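Long-range contacts in probable cobalt-precorrin-6B C(15)-methyltransferase (decarboxylating) (Methanothermobacter thermautotrophicus, PDB 1KXZ), which probably methylates C-15 of cobalt-precorrin-6B with S-adenosyl-L-methionine and then decarboxylates C-12, giving cobalt-precorrin-7 in the anaerobic route to adenosylcobalamin: residues A[89-94]-A[110-115]; A[100-105]-A[127-132]. One frame throughout, in Å; residues are numbered along the deposited sequence.

Contact 1: A[89-94]-A[110-115]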
ATOM      1  N   GLY A  89       8.742  -9.373  33.144  1.00 66.62           N
ATOM      2  CA  GLY A  89       8.368  -8.139  33.791  1.00 64.17           C
ATOM      3  C   GLY A  89       8.421  -6.842  33.016  1.00 63.76           C
ATOM      4  O   GLY A  89       8.753  -6.783  31.829  1.00 61.16           O
ATOM      5  N   ASP A  90       8.050  -5.798  33.751  1.00 65.35           N
ATOM      6  CA  ASP A  90       7.990  -4.418  33.294  1.00 63.09           C
ATOM      7  C   ASP A  90       9.274  -3.987  32.594  1.00 57.29           C
ATOM      8  O   ASP A  90      10.349  -3.942  33.193  1.00 54.37           O
ATOM      9  CB  ASP A  90       7.721  -3.524  34.508  1.00 72.40           C
ATOM     10  CG  ASP A  90       7.394  -2.105  34.130  1.00 79.23           C
ATOM     11  OD1 ASP A  90       8.136  -1.194  34.576  1.00 77.26           O
ATOM     12  OD2 ASP A  90       6.389  -1.911  33.402  1.00 83.48           O
ATOM     13  N   ALA A  91       9.121  -3.596  31.339  1.00 53.23           N
ATOM     14  CA  ALA A  91      10.232  -3.180  30.495  1.00 47.62           C
ATOM     15  C   ALA A  91      11.192  -2.150  31.071  1.00 45.52           C
ATOM     16  O   ALA A  91      12.407  -2.298  30.935  1.00 44.88           O
ATOM     17  CB  ALA A  91       9.714  -2.722  29.142  1.00 49.30           C
ATOM     18  N   PRO A  92      10.677  -1.074  31.694  1.00 42.64           N
ATOM     19  CA  PRO A  92      11.591  -0.079  32.250  1.00 40.13           C
ATOM     20  C   PRO A  92      12.435  -0.647  33.391  1.00 43.09           C
ATOM     21  O   PRO A  92      13.636  -0.371  33.473  1.00 42.12           O
ATOM     22  CB  PRO A  92      10.643   0.998  32.737  1.00 36.89           C
ATOM     23  CG  PRO A  92       9.533   0.902  31.806  1.00 34.03           C
ATOM     24  CD  PRO A  92       9.306  -0.564  31.748  1.00 39.68           C
ATOM     25  N   GLU A  93      11.823  -1.456  34.258  1.00 44.97           N
ATOM     26  CA  GLU A  93      12.574  -2.038  35.372  1.00 47.56           C
ATOM     27  C   GLU A  93      13.665  -2.970  34.846  1.00 44.23           C
ATOM     28  O   GLU A  93      14.839  -2.844  35.208  1.00 41.19           O
ATOM     29  CB  GLU A  93      11.630  -2.754  36.332  1.00 56.97           C
ATOM     30  CG  GLU A  93      10.588  -1.796  36.952  1.00 72.62           C
ATOM     31  CD  GLU A  93       9.650  -2.463  37.970  1.00 82.36           C
ATOM     32  OE1 GLU A  93       9.339  -3.673  37.818  1.00 85.75           O
ATOM     33  OE2 GLU A  93       9.215  -1.762  38.922  1.00 86.47           O
ATOM     34  N   ALA A  94      13.274  -3.831  33.907  1.00 43.69           N
ATOM     35  CA  ALA A  94      14.184  -4.777  33.260  1.00 37.68           C
ATOM     36  C   ALA A  94      15.327  -4.051  32.564  1.00 35.36           C
ATOM     37  O   ALA A  94      16.484  -4.402  32.724  1.00 36.17           O
ATOM     38  CB  ALA A  94      13.426  -5.593  32.249  1.00 31.14           C
ATOM     39  N   GLY A 110       3.452  -1.000  24.859  1.00 89.97           N
ATOM     40  CA  GLY A 110       3.175  -1.149  26.278  1.00 84.47           C
ATOM     41  C   GLY A 110       2.901   0.155  26.997  1.00 84.13           C
ATOM     42  O   GLY A 110       3.199   0.246  28.188  1.00 86.44           O
ATOM     43  N   GLY A 111       2.288   1.130  26.309  1.00 78.34           N
ATOM     44  CA  GLY A 111       2.014   2.424  26.908  1.00 70.94           C
ATOM     45  C   GLY A 111       3.282   3.224  27.188  1.00 67.95           C
ATOM     46  O   GLY A 111       3.514   4.243  26.555  1.00 71.44           O
ATOM     47  N   GLU A 112       4.093   2.730  28.127  1.00 60.44           N
ATOM     48  CA  GLU A 112       5.355   3.316  28.582  1.00 54.23           C
ATOM     49  C   GLU A 112       6.488   3.447  27.560  1.00 45.18           C
ATOM     50  O   GLU A 112       7.663   3.415  27.919  1.00 39.76           O
ATOM     51  CB  GLU A 112       5.862   2.481  29.749  1.00 59.22           C
ATOM     52  CG  GLU A 112       6.156   1.025  29.346  1.00 66.59           C
ATOM     53  CD  GLU A 112       6.041   0.014  30.507  1.00 72.45           C
ATOM     54  OE1 GLU A 112       6.133  -1.216  30.232  1.00 71.62           O
ATOM     55  OE2 GLU A 112       5.855   0.440  31.683  1.00 70.84           O
ATOM     56  N   LEU A 113       6.141   3.629  26.303  1.00 37.38           N
ATOM     57  CA  LEU A 113       7.110   3.782  25.251  1.00 31.05           C
ATOM     58  C   LEU A 113       8.062   4.927  25.515  1.00 28.81           C
ATOM     59  O   LEU A 113       9.259   4.789  25.408  1.00 31.21           O
ATOM     60  CB  LEU A 113       6.389   4.031  23.925  1.00 33.13           C
ATOM     61  CG  LEU A 113       7.276   4.371  22.725  1.00 27.66           C
ATOM     62  CD1 LEU A 113       8.152   3.209  22.386  1.00 28.29           C
ATOM     63  CD2 LEU A 113       6.432   4.723  21.558  1.00 26.44           C
ATOM     64  N   GLN A 114       7.531   6.074  25.863  1.00 32.26           N
ATOM     65  CA  GLN A 114       8.358   7.234  26.096  1.00 37.71           C
ATOM     66  C   GLN A 114       9.387   6.998  27.183  1.00 36.08           C
ATOM     67  O   GLN A 114      10.521   7.448  27.096  1.00 39.15           O
ATOM     68  CB  GLN A 114       7.474   8.408  26.447  1.00 44.49           C
ATOM     69  CG  GLN A 114       8.192   9.643  26.855  1.00 57.27           C
ATOM     70  CD  GLN A 114       7.397  10.354  27.895  1.00 65.73           C
ATOM     71  OE1 GLN A 114       7.462  10.008  29.072  1.00 71.62           O
ATOM     72  NE2 GLN A 114       6.569  11.296  27.470  1.00 68.34           N
ATOM     73  N   GLU A 115       8.994   6.271  28.207  1.00 37.69           N
ATOM     74  CA  GLU A 115       9.887   5.977  29.312  1.00 36.37           C
ATOM     75  C   GLU A 115      10.975   5.033  28.827  1.00 33.20           C
ATOM     76  O   GLU A 115      12.160   5.245  29.077  1.00 37.22           O
ATOM     77  CB  GLU A 115       9.099   5.340  30.442  1.00 42.44           C
ATOM     78  CG  GLU A 115       9.928   4.963  31.637  1.00 56.16           C
ATOM     79  CD  GLU A 115       9.092   4.379  32.797  1.00 68.60           C
ATOM     80  OE1 GLU A 115       7.890   4.057  32.598  1.00 72.53           O
ATOM     81  OE2 GLU A 115       9.646   4.242  33.919  1.00 73.08           O
TER

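Contact 2: A[100-105]-A[127-132]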
ATOM      1  N   ASP A 100      24.989  -1.443  28.665  1.00 42.56           N
ATOM      2  CA  ASP A 100      24.718  -0.508  27.592  1.00 43.34           C
ATOM      3  C   ASP A 100      24.473  -1.278  26.288  1.00 45.28           C
ATOM      4  O   ASP A 100      25.045  -2.363  26.082  1.00 48.03           O
ATOM      5  CB  ASP A 100      25.870   0.458  27.439  1.00 50.53           C
ATOM      6  CG  ASP A 100      25.837   1.560  28.470  1.00 61.03           C
ATOM      7  OD1 ASP A 100      24.918   1.575  29.333  1.00 68.35           O
ATOM      8  OD2 ASP A 100      26.738   2.412  28.416  1.00 63.65           O
ATOM      9  N   ILE A 101      23.639  -0.709  25.412  1.00 43.52           N
ATOM     10  CA  ILE A 101      23.277  -1.331  24.144  1.00 37.26           C
ATOM     11  C   ILE A 101      23.738  -0.623  22.916  1.00 30.91           C
ATOM     12  O   ILE A 101      23.884   0.591  22.893  1.00 32.67           O
ATOM     13  CB  ILE A 101      21.774  -1.479  24.011  1.00 37.17           C
ATOM     14  CG1 ILE A 101      21.064  -0.586  25.027  1.00 38.21           C
ATOM     15  CG2 ILE A 101      21.396  -2.927  24.179  1.00 48.42           C
ATOM     16  CD1 ILE A 101      19.686  -0.203  24.606  1.00 45.21           C
ATOM     17  N   ASP A 102      23.884  -1.405  21.867  1.00 28.24           N
ATOM     18  CA  ASP A 102      24.303  -0.892  20.573  1.00 35.33           C
ATOM     19  C   ASP A 102      23.045  -0.780  19.710  1.00 30.88           C
ATOM     20  O   ASP A 102      22.846   0.188  18.974  1.00 33.39           O
ATOM     21  CB  ASP A 102      25.292  -1.877  19.898  1.00 48.59           C
ATOM     22  CG  ASP A 102      26.731  -1.846  20.511  1.00 61.80           C
ATOM     23  OD1 ASP A 102      27.529  -0.947  20.112  1.00 68.44           O
ATOM     24  OD2 ASP A 102      27.077  -2.744  21.342  1.00 61.58           O
ATOM     25  N   ILE A 103      22.176  -1.764  19.862  1.00 24.35           N
ATOM     26  CA  ILE A 103      20.956  -1.848  19.091  1.00 21.52           C
ATOM     27  C   ILE A 103      19.771  -2.052  20.002  1.00 22.58           C
ATOM     28  O   ILE A 103      19.826  -2.897  20.906  1.00 18.07           O
ATOM     29  CB  ILE A 103      20.991  -3.076  18.194  1.00 21.07           C
ATOM     30  CG1 ILE A 103      22.186  -2.992  17.242  1.00 25.07           C
ATOM     31  CG2 ILE A 103      19.662  -3.241  17.487  1.00 17.32           C
ATOM     32  CD1 ILE A 103      22.468  -4.305  16.542  1.00 29.93           C
ATOM     33  N   ALA A 104      18.684  -1.326  19.734  1.00 21.63           N
ATOM     34  CA  ALA A 104      17.473  -1.463  20.513  1.00 14.90           C
ATOM     35  C   ALA A 104      16.327  -1.581  19.568  1.00 17.06           C
ATOM     36  O   ALA A 104      16.152  -0.744  18.698  1.00 25.11           O
ATOM     37  CB  ALA A 104      17.273  -0.278  21.397  1.00 14.80           C
ATOM     38  N   VAL A 105      15.618  -2.686  19.639  1.00 16.30           N
ATOM     39  CA  VAL A 105      14.435  -2.845  18.821  1.00 13.91           C
ATOM     40  C   VAL A 105      13.291  -2.801  19.854  1.00 17.34           C
ATOM     41  O   VAL A 105      13.246  -3.608  20.803  1.00 17.49           O
ATOM     42  CB  VAL A 105      14.444  -4.167  18.077  1.00 11.55           C
ATOM     43  CG1 VAL A 105      13.083  -4.392  17.445  1.00 12.33           C
ATOM     44  CG2 VAL A 105      15.535  -4.175  17.044  1.00  7.04           C
ATOM     45  N   GLY A 127      26.864   5.748  18.441  1.00 45.93           N
ATOM     46  CA  GLY A 127      26.590   5.095  17.166  1.00 45.62           C
ATOM     47  C   GLY A 127      25.538   3.985  17.254  1.00 43.45           C
ATOM     48  O   GLY A 127      25.412   3.147  16.360  1.00 44.35           O
ATOM     49  N   GLY A 128      24.812   3.945  18.364  1.00 42.19           N
ATOM     50  CA  GLY A 128      23.795   2.932  18.542  1.00 36.52           C
ATOM     51  C   GLY A 128      22.587   3.246  17.686  1.00 36.13           C
ATOM     52  O   GLY A 128      22.362   4.400  17.265  1.00 39.62           O
ATOM     53  N   ARG A 129      21.773   2.222  17.475  1.00 28.93           N
ATOM     54  CA  ARG A 129      20.578   2.345  16.680  1.00 23.31           C
ATOM     55  C   ARG A 129      19.360   1.946  17.491  1.00 21.97           C
ATOM     56  O   ARG A 129      19.421   0.999  18.264  1.00 23.99           O
ATOM     57  CB  ARG A 129      20.682   1.437  15.465  1.00 19.34           C
ATOM     58  CG  ARG A 129      21.804   1.779  14.516  1.00 28.23           C
ATOM     59  CD  ARG A 129      22.758   0.590  14.331  1.00 35.20           C
ATOM     60  NE  ARG A 129      23.907   0.622  15.242  1.00 35.44           N
ATOM     61  CZ  ARG A 129      24.689  -0.417  15.509  1.00 35.13           C
ATOM     62  NH1 ARG A 129      24.454  -1.597  14.941  1.00 36.03           N
ATOM     63  NH2 ARG A 129      25.726  -0.263  16.329  1.00 46.04           N
ATOM     64  N   ILE A 130      18.274   2.704  17.346  1.00 19.50           N
ATOM     65  CA  ILE A 130      17.013   2.399  17.993  1.00 14.99           C
ATOM     66  C   ILE A 130      16.013   2.209  16.850  1.00 17.01           C
ATOM     67  O   ILE A 130      16.065   2.927  15.847  1.00 21.03           O
ATOM     68  CB  ILE A 130      16.536   3.543  18.873  1.00 18.67           C
ATOM     69  CG1 ILE A 130      17.610   3.919  19.901  1.00 24.58           C
ATOM     70  CG2 ILE A 130      15.253   3.153  19.579  1.00 15.52           C
ATOM     71  CD1 ILE A 130      17.119   4.942  20.929  1.00 26.12           C
ATOM     72  N   ILE A 131      15.160   1.200  16.961  1.00 13.36           N
ATOM     73  CA  ILE A 131      14.167   0.932  15.937  1.00 15.16           C
ATOM     74  C   ILE A 131      12.909   0.584  16.675  1.00 15.89           C
ATOM     75  O   ILE A 131      12.903  -0.322  17.475  1.00 20.20           O
ATOM     76  CB  ILE A 131      14.587  -0.225  15.066  1.00 12.79           C
ATOM     77  CG1 ILE A 131      15.966   0.088  14.486  1.00 13.15           C
ATOM     78  CG2 ILE A 131      13.557  -0.482  13.976  1.00  5.06           C
ATOM     79  CD1 ILE A 131      16.666  -1.123  13.966  1.00 21.45           C
ATOM     80  N   VAL A 132      11.876   1.381  16.465  1.00 16.05           N
ATOM     81  CA  VAL A 132      10.623   1.179  17.119  1.00 15.76           C
ATOM     82  C   VAL A 132       9.675   0.660  16.061  1.00 19.53           C
ATOM     83  O   VAL A 132       9.543   1.263  15.015  1.00 23.54           O
ATOM     84  CB  VAL A 132      10.079   2.510  17.628  1.00 13.66           C
ATOM     85  CG1 VAL A 132       8.816   2.298  18.442  1.00 11.88           C
ATOM     86  CG2 VAL A 132      11.129   3.233  18.387  1.00  8.74           C
TER

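Contact 1: A[89-94]-A[110-115]
Two glutamates reach across to the ring of Pro92, each meeting different carbons of it. Glu112, at the N-cap of its helix, sets its CD 3.5 Å from CD of Pro92. Its CG sits between the backbone N and the carbonyl carbon (chi1 62°), and the extended chain carries the carboxylate on to Asp90, the two carboxylate planes 63° apart. There OE2 of Glu112 and OD2 of Asp90 are two acceptors of like charge with no hydrogen bond between them, which weak, long ion pairs of both acids with Arg63 probably offset in part. Glu115, its CG anti to the backbone N (chi1 179°), extends far enough to cross the ring at about a right angle, its carboxylate against CB and CG of Pro92, with CD of Glu115 3.6 Å from CG of Pro92. Losing this side chain to an alanine would probably leave CB and CG of Pro92 without the carboxylate and chain that pack on them. Proline suits a helix's first turn, where no backbone N-H is required, and aspartate is a common N-cap, as Asp90 is. Ala91, which binds S-adenosyl-L-methionine, rests on Ile61 of strand 57-62 and Ile116 of helix 113-123, where Pro92 meets Ile119.

Contact 2: A[100-105]-A[127-132]
Asp102 and Ile103 lie beside Arg129 in two neighbouring parallel strands, 101-106 and 128-134, of the Rossmann-like methyltransferase sheet; helix 113-123 lies in the beta-alpha-beta crossover between them. The carbonyl O of Asp102 accepts the N-H of Arg129 at 2.7 Å. Gly128 suits the place beside it, since a CB there would run into this same oxygen, and the positive phi of Gly127 favours glycine too. The Asp102 carboxylate turns to other partners, its OD2 taking the N-H of Val36 and a salt bridge from Lys125. Ile103 sends CG1 over a face of the Arg129 guanidinium, 3.5 Å from NH1, and the Asp102 carbonyl O shares that face, offset toward the rim. The arginine chain bends at chi2 (122°) and chi3, which folds the guanidinium back so that its NE donates, 3.1 Å away and nearly in the group's plane, to O of Gly127. NH1 is held by the carboxylate of Asp35 and the carbonyl of Ala29, polar partners that let this charge be buried. Ala104 supplies both remaining strand bonds, its N to O of Arg129 and its O from N of Ile131, each 2.8 Å. Its small methyl and Ile130 lie on the opposite face from Ile103, against Ile120. Val105 and Ile131 return to the face of helix 19-29, with CG2 of Val105 4.5 Å from CD1 of Ile131.

From the N terminus, the chain enters contact 1 at 89-94, just after strand 84-88, and continues through helix 91-96 into 100-105, the first half of contact 2. It then leaves the sheet and at 110-115 closes contact 1, a loop of fifteen intervening residues that joins the starts of two helices. Helix 113-123 leads back to 127-132, closing contact 2 over twenty-one residues by setting one strand beside another. The segments alternate, so the two loops cross rather than nest. Their centres are 16 Å apart, yet CD1 of Leu113 packs 4.1 Å from CG1 of Val132, joining helix 113-123 to strand 128-134 of the sheet.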